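Local coordinates for aspartate aminotransferase (Leishmania major, PDB 4H51) that catalyses the pyridoxal-phosphate-dependent transfer of an amino group between L-aspartate and 2-oxoglutarate, working as a homodimer, at the interface of chains A and B. Sequence-based numbering; all coordinates share one arbitrary frame. Chains: chain A/B, Aspartate aminotransferase.

The interface of chains A and B. Residues chain A 53, 55, 61-63; chain B 79-80, 82.
In this class I (fold type I) pyridoxal-phosphate aminotransferase, a homodimer, loop residues of chain B lie against a loop of chain A through an ion pair flanked by A:Pro61. B:Glu82 and A:Arg55 cross obliquely, the carboxylate plane turned 78° from the guanidinium. NH1 of A:Arg55 donates a hydrogen bond of 2.7 Å to the carboxylate oxygen OE1 of B:Glu82, forming a salt bridge. OE1 lies near the guanidinium plane, yet NH1 stands almost directly above the carboxylate, and the angle of 123° at the hydrogen is well bent. This is not the coplanar, side-on pairing, so charge attraction probably counts for more than direction. Both long chains start with CG anti to the carbonyl carbon and fold at chi2, which brings their charged tips together. The methyl CB of A:Ala53 lies 3.6 Å from the same OE1, small enough to pack there without crowding the arginine.

A:Pro61 is a rigid apolar spacer: its CG sits 3.9 Å above one face of the A:Arg55 guanidinium, toward the rim. Its CB meets B:Asp80 OD2 at 3.5 Å and also touches the aliphatic CG of B:Glu82. In B:Asp80, CG lies between the backbone N and the carbonyl carbon, the crowded position (chi1 66°). The short side chain reaches forward so that OD1 accepts the backbone N-H of B:Glu82, two residues on, at 3.0 Å from above the carboxylate plane, bracing the loop that presents the glutamate. Beside it, ring atom CG of A:Pro63 rests against the backbone at B:Leu79 O and B:Asp80 CA.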
loop_
_atom_site.group_PDB
_atom_site.type_symbol
_atom_site.label_atom_id
_atom_site.label_comp_id
_atom_site.label_asym_id
_atom_site.label_seq_id
_atom_site.Cartn_x
_atom_site.Cartn_y
_atom_site.Cartn_z
ATOM N N ALA A 53 -18.342 8.794 3.905
ATOM C CA ALA A 53 -18.266 7.744 4.912
ATOM C C ALA A 53 -19.605 7.711 5.678
ATOM O O ALA A 53 -20.162 8.761 6.033
ATOM C CB ALA A 53 -17.115 8.007 5.872
ATOM N N ARG A 55 -22.238 7.316 8.562
ATOM C CA ARG A 55 -22.409 7.492 9.995
ATOM C C ARG A 55 -23.778 7.012 10.379
ATOM O O ARG A 55 -24.632 6.905 9.521
ATOM C CB ARG A 55 -22.265 8.975 10.329
ATOM C CG ARG A 55 -20.951 9.564 9.871
ATOM C CD ARG A 55 -19.894 9.290 10.869
ATOM N NE ARG A 55 -18.807 10.268 10.824
ATOM C CZ ARG A 55 -17.546 10.016 10.516
ATOM N NH1 ARG A 55 -17.100 8.779 10.173
ATOM N NH2 ARG A 55 -16.691 11.045 10.579
ATOM N N PRO A 61 -19.314 7.594 13.968
ATOM C CA PRO A 61 -18.640 6.638 13.130
ATOM C C PRO A 61 -19.243 5.291 13.376
ATOM O O PRO A 61 -19.564 5.000 14.497
ATOM C CB PRO A 61 -17.174 6.707 13.639
ATOM C CG PRO A 61 -17.025 8.071 14.064
ATOM C CD PRO A 61 -18.373 8.515 14.605
ATOM N N TYR A 62 -19.340 4.462 12.351
ATOM C CA TYR A 62 -20.101 3.214 12.387
ATOM C C TYR A 62 -19.340 1.960 11.898
ATOM O O TYR A 62 -19.536 1.488 10.744
ATOM C CB TYR A 62 -21.393 3.387 11.598
ATOM C CG TYR A 62 -22.331 2.220 11.675
ATOM C CD1 TYR A 62 -23.027 1.909 12.858
ATOM C CD2 TYR A 62 -22.528 1.414 10.600
ATOM C CE1 TYR A 62 -23.856 0.830 12.929
ATOM C CE2 TYR A 62 -23.377 0.345 10.666
ATOM C CZ TYR A 62 -24.034 0.056 11.822
ATOM O OH TYR A 62 -24.870 -1.007 11.871
ATOM N N PRO A 63 -18.566 1.324 12.804
ATOM C CA PRO A 63 -18.097 -0.040 12.503
ATOM C C PRO A 63 -19.263 -0.965 12.395
ATOM O O PRO A 63 -20.108 -1.011 13.308
ATOM C CB PRO A 63 -17.241 -0.426 13.725
ATOM C CG PRO A 63 -17.349 0.697 14.686
ATOM C CD PRO A 63 -18.272 1.748 14.178
ATOM N N LEU B 79 -12.732 0.430 18.374
ATOM C CA LEU B 79 -12.364 1.526 17.471
ATOM C C LEU B 79 -13.166 1.536 16.196
ATOM O O LEU B 79 -13.757 0.531 15.816
ATOM C CB LEU B 79 -10.895 1.425 17.090
ATOM C CG LEU B 79 -9.933 1.483 18.265
ATOM C CD1 LEU B 79 -8.620 0.836 17.882
ATOM C CD2 LEU B 79 -9.781 2.935 18.747
ATOM N N ASP B 80 -13.217 2.674 15.537
ATOM C CA ASP B 80 -13.845 2.729 14.228
ATOM C C ASP B 80 -12.813 2.440 13.125
ATOM O O ASP B 80 -11.627 2.246 13.412
ATOM C CB ASP B 80 -14.544 4.054 13.988
ATOM C CG ASP B 80 -13.581 5.219 13.926
ATOM O OD1 ASP B 80 -12.579 5.161 13.160
ATOM O OD2 ASP B 80 -13.834 6.191 14.670
ATOM N N GLU B 82 -12.638 4.541 10.241
ATOM C CA GLU B 82 -12.595 5.717 9.394
ATOM C C GLU B 82 -11.211 5.902 8.821
ATOM O O GLU B 82 -10.214 5.489 9.424
ATOM C CB GLU B 82 -12.975 6.975 10.159
ATOM C CG GLU B 82 -14.310 6.824 10.857
ATOM C CD GLU B 82 -15.349 6.375 9.929
ATOM O OE1 GLU B 82 -15.466 7.076 8.943
ATOM O OE2 GLU B 82 -16.065 5.343 10.200
#